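Local coordinates for protein ribokinase, putative (Burkholderia thailandensis, PDB 3B1R) that probably phosphorylates nucleosides as a kinase of the ribokinase (PfkB) family, and binds AMP and inosine in its nucleoside pocket, at residues A18-M23 with A111-D116. Sequence-based numbering, arbitrary orientation.
With AMP (adenosine monophosphate), chain G.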
ATOM      1  N   ALA A  18     -12.003 -14.515  -1.615  1.00 15.65           N
ATOM      2  CA  ALA A  18     -10.611 -14.187  -1.319  1.00 16.07           C
ATOM      3  C   ALA A  18     -10.348 -13.998   0.168  1.00 15.98           C
ATOM      4  O   ALA A  18     -11.274 -13.763   0.947  1.00 15.80           O
ATOM      5  CB  ALA A  18     -10.236 -12.912  -2.064  1.00 16.21           C
ATOM      6  N   TYR A  19      -9.079 -14.088   0.555  1.00 16.25           N
ATOM      7  CA  TYR A  19      -8.671 -13.669   1.886  1.00 16.76           C
ATOM      8  C   TYR A  19      -8.001 -12.311   1.842  1.00 16.79           C
ATOM      9  O   TYR A  19      -7.054 -12.099   1.093  1.00 17.31           O
ATOM     10  CB  TYR A  19      -7.762 -14.713   2.544  1.00 17.09           C
ATOM     11  CG  TYR A  19      -8.462 -16.018   2.800  1.00 17.44           C
ATOM     12  CD1 TYR A  19      -9.533 -16.094   3.685  1.00 18.20           C
ATOM     13  CD2 TYR A  19      -8.041 -17.188   2.172  1.00 18.13           C
ATOM     14  CE1 TYR A  19     -10.190 -17.313   3.922  1.00 18.51           C
ATOM     15  CE2 TYR A  19      -8.687 -18.401   2.403  1.00 17.74           C
ATOM     16  CZ  TYR A  19      -9.763 -18.452   3.268  1.00 17.81           C
ATOM     17  OH  TYR A  19     -10.397 -19.652   3.504  1.00 18.81           O
ATOM     18  N   ASP A  20      -8.501 -11.391   2.654  1.00 16.85           N
ATOM     19  CA  ASP A  20      -7.986 -10.040   2.685  1.00 17.12           C
ATOM     20  C   ASP A  20      -7.110  -9.770   3.901  1.00 17.36           C
ATOM     21  O   ASP A  20      -7.408 -10.183   5.033  1.00 16.70           O
ATOM     22  CB  ASP A  20      -9.121  -9.020   2.654  1.00 17.34           C
ATOM     23  CG  ASP A  20      -9.973  -9.106   1.384  1.00 19.01           C
ATOM     24  OD1 ASP A  20      -9.581  -9.801   0.409  1.00 19.68           O
ATOM     25  OD2 ASP A  20     -11.042  -8.456   1.370  1.00 21.01           O
ATOM     26  N   ASN A  21      -6.030  -9.054   3.628  1.00 17.40           N
ATOM     27  CA  ASN A  21      -5.102  -8.577   4.620  1.00 18.06           C
ATOM     28  C   ASN A  21      -5.050  -7.058   4.380  1.00 18.23           C
ATOM     29  O   ASN A  21      -4.464  -6.591   3.411  1.00 18.44           O
ATOM     30  CB  ASN A  21      -3.745  -9.271   4.414  1.00 18.27           C
ATOM     31  CG  ASN A  21      -3.878 -10.811   4.278  1.00 19.63           C
ATOM     32  OD1 ASN A  21      -3.934 -11.535   5.277  1.00 21.67           O
ATOM     33  ND2 ASN A  21      -3.932 -11.305   3.038  1.00 22.82           N
ATOM     34  N   ILE A  22      -5.678  -6.299   5.266  1.00 18.65           N
ATOM     35  CA  ILE A  22      -5.988  -4.885   5.015  1.00 19.51           C
ATOM     36  C   ILE A  22      -5.221  -3.920   5.915  1.00 20.16           C
ATOM     37  O   ILE A  22      -5.219  -4.062   7.129  1.00 20.59           O
ATOM     38  CB  ILE A  22      -7.524  -4.627   5.121  1.00 19.37           C
ATOM     39  CG1 ILE A  22      -8.281  -5.519   4.124  1.00 18.86           C
ATOM     40  CG2 ILE A  22      -7.845  -3.148   4.913  1.00 19.01           C
ATOM     41  CD1 ILE A  22      -9.752  -5.833   4.519  1.00 17.80           C
ATOM     42  N   MET A  23      -4.585  -2.928   5.296  1.00 20.76           N
ATOM     43  CA  MET A  23      -3.834  -1.915   6.007  1.00 21.83           C
ATOM     44  C   MET A  23      -4.409  -0.533   5.694  1.00 21.79           C
ATOM     45  O   MET A  23      -4.106   0.060   4.652  1.00 21.11           O
ATOM     46  CB  MET A  23      -2.348  -1.987   5.633  1.00 21.99           C
ATOM     47  CG  MET A  23      -1.686  -3.358   5.878  1.00 25.50           C
ATOM     48  SD  MET A  23      -2.049  -4.619   4.619  1.00 34.60           S
ATOM     49  CE  MET A  23      -0.599  -4.550   3.577  1.00 33.18           C
ATOM     50  N   ALA A 111      -5.791 -10.897  -1.118  1.00 20.71           N
ATOM     51  CA  ALA A 111      -5.602  -9.496  -1.458  1.00 19.96           C
ATOM     52  C   ALA A 111      -4.826  -8.811  -0.353  1.00 19.69           C
ATOM     53  O   ALA A 111      -5.239  -8.841   0.803  1.00 19.22           O
ATOM     54  CB  ALA A 111      -6.946  -8.825  -1.663  1.00 20.08           C
ATOM     55  N   MET A 112      -3.684  -8.227  -0.707  1.00 19.63           N
ATOM     56  CA  MET A 112      -2.947  -7.370   0.207  1.00 20.03           C
ATOM     57  C   MET A 112      -3.357  -5.948  -0.101  1.00 19.00           C
ATOM     58  O   MET A 112      -2.923  -5.366  -1.093  1.00 18.25           O
ATOM     59  CB  MET A 112      -1.436  -7.535   0.040  1.00 20.28           C
ATOM     60  CG  MET A 112      -0.790  -8.393   1.088  1.00 24.02           C
ATOM     61  SD  MET A 112      -1.294 -10.106   0.938  1.00 31.27           S
ATOM     62  CE  MET A 112      -0.490 -10.821   2.371  1.00 28.08           C
ATOM     63  N   ILE A 113      -4.223  -5.409   0.742  1.00 18.93           N
ATOM     64  CA  ILE A 113      -4.857  -4.130   0.451  1.00 18.97           C
ATOM     65  C   ILE A 113      -4.304  -3.055   1.366  1.00 19.11           C
ATOM     66  O   ILE A 113      -4.425  -3.146   2.586  1.00 18.84           O
ATOM     67  CB  ILE A 113      -6.402  -4.192   0.614  1.00 18.39           C
ATOM     68  CG1 ILE A 113      -7.004  -5.297  -0.270  1.00 19.07           C
ATOM     69  CG2 ILE A 113      -7.016  -2.827   0.276  1.00 18.99           C
ATOM     70  CD1 ILE A 113      -8.415  -5.774   0.161  1.00 19.37           C
ATOM     71  N   THR A 114      -3.713  -2.025   0.772  1.00 19.51           N
ATOM     72  CA  THR A 114      -3.328  -0.854   1.551  1.00 19.81           C
ATOM     73  C   THR A 114      -4.154   0.331   1.070  1.00 19.78           C
ATOM     74  O   THR A 114      -4.279   0.582  -0.138  1.00 19.68           O
ATOM     75  CB  THR A 114      -1.817  -0.587   1.496  1.00 19.94           C
ATOM     76  OG1 THR A 114      -1.388  -0.542   0.138  1.00 22.55           O
ATOM     77  CG2 THR A 114      -1.077  -1.689   2.170  1.00 18.50           C
ATOM     78  N   THR A 115      -4.765   1.027   2.013  1.00 19.77           N
ATOM     79  CA  THR A 115      -5.800   1.980   1.669  1.00 20.33           C
ATOM     80  C   THR A 115      -5.804   3.176   2.616  1.00 20.10           C
ATOM     81  O   THR A 115      -4.976   3.259   3.530  1.00 20.16           O
ATOM     82  CB  THR A 115      -7.177   1.258   1.594  1.00 20.27           C
ATOM     83  OG1 THR A 115      -8.224   2.199   1.307  1.00 23.14           O
ATOM     84  CG2 THR A 115      -7.488   0.512   2.888  1.00 20.47           C
ATOM     85  N   ASP A 116      -6.696   4.129   2.363  1.00 19.87           N
ATOM     86  CA  ASP A 116      -6.917   5.240   3.283  1.00 19.59           C
ATOM     87  C   ASP A 116      -8.423   5.415   3.536  1.00 19.57           C
ATOM     88  O   ASP A 116      -9.218   4.557   3.155  1.00 19.78           O
ATOM     89  CB  ASP A 116      -6.281   6.524   2.747  1.00 19.85           C
ATOM     90  CG  ASP A 116      -7.001   7.089   1.528  1.00 20.41           C
ATOM     91  OD1 ASP A 116      -6.589   8.176   1.082  1.00 22.27           O
ATOM     92  OD2 ASP A 116      -7.965   6.467   1.014  1.00 20.84           O
TER
HETATM   93  P   AMP G 501     -14.679  -3.351  -2.737  1.00 20.91           P
HETATM   94  O1P AMP G 501     -15.019  -2.713  -4.073  1.00 21.24           O
HETATM   95  O2P AMP G 501     -14.002  -2.433  -1.746  1.00 19.10           O
HETATM   96  O3P AMP G 501     -15.847  -4.088  -2.122  1.00 19.84           O
HETATM   97  O5' AMP G 501     -13.632  -4.515  -3.094  1.00 18.56           O
HETATM   98  C5' AMP G 501     -12.749  -5.089  -2.132  1.00 14.81           C
HETATM   99  C4' AMP G 501     -12.583  -6.553  -2.507  1.00 13.29           C
HETATM  100  O4' AMP G 501     -11.892  -6.635  -3.748  1.00 12.29           O
HETATM  101  C3' AMP G 501     -11.711  -7.294  -1.501  1.00 14.12           C
HETATM  102  O3' AMP G 501     -12.553  -8.062  -0.607  1.00 15.32           O
HETATM  103  C2' AMP G 501     -10.715  -8.086  -2.360  1.00 13.54           C
HETATM  104  O2' AMP G 501     -10.694  -9.470  -2.009  1.00 14.78           O
HETATM  105  C1' AMP G 501     -11.246  -7.891  -3.785  1.00 10.95           C
HETATM  106  N9  AMP G 501     -10.276  -7.733  -4.868  1.00 11.50           N
HETATM  107  C8  AMP G 501      -9.222  -6.898  -4.863  1.00  9.74           C
HETATM  108  N7  AMP G 501      -8.559  -6.956  -6.028  1.00 11.06           N
HETATM  109  C5  AMP G 501      -9.212  -7.842  -6.799  1.00 12.56           C
HETATM  110  C6  AMP G 501      -9.012  -8.373  -8.147  1.00 12.68           C
HETATM  111  N6  AMP G 501      -7.963  -7.929  -8.877  1.00 16.51           N
HETATM  112  N1  AMP G 501      -9.909  -9.277  -8.598  1.00 14.43           N
HETATM  113  C2  AMP G 501     -10.948  -9.710  -7.855  1.00 10.81           C
HETATM  114  N3  AMP G 501     -11.180  -9.271  -6.597  1.00 12.30           N
HETATM  115  C4  AMP G 501     -10.351  -8.351  -6.038  1.00 10.70           C
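Asp20 and Ala111 sit side by side on neighbouring parallel strands, and both face the ribose of a bound AMP. The strands 18-23 and 111-115 run 4.7 Å apart at closest approach. Five backbone hydrogen bonds join them, from Ala111 N to Tyr19 O at one end to Thr115 N to Met23 O at the other. They are the central pair of a small four-stranded sheet, with strands 53-55 and 122-126 outside them. In the ribokinase family such a sheet forms the lid over the substrate.

Asp20 can be followed outward. Asp20 CB lies 4.2 Å from Ile113 CD1. Its CG turns anti to the carbonyl carbon (chi1 -62°) and also rests against that methyl. Asp20 OD1 touches Ala111 CB and accepts a hydrogen bond from AMP O2' at 2.7 Å. Asp20 OD2 accepts one from AMP O3', at 2.5 Å. The carboxylate thus grips both ribose hydroxyls, one with each oxygen. Ile113 CD1 also reaches AMP C3', and its side chain lies alongside that of Ile22.

The other face carries Asn21, Met23, Met112 and Thr114. Met23 bends at chi2 and chi3 (78° and 98°), which lays CE against Thr114 CG2; the modelled 3.2 Å between Met23 CE and Thr114 CG2 is shorter than usual and doubtful. Met23 SD lies 3.5 Å from Ile113 O. Met112 CE comes to 3.5 Å from Asn21 ND2. This face meets the second subunit: Thr114 OG1 is hydrogen-bonded to Thr114 OG1 of that chain, and Met112 packs on its Met23.

The face with Asp20 therefore holds both hydroxyls of the ribose, and the other mixes methionines with Asn21 and Thr114 where subunits pair. Gripping both hydroxyls is consistent with a preference for ribonucleosides.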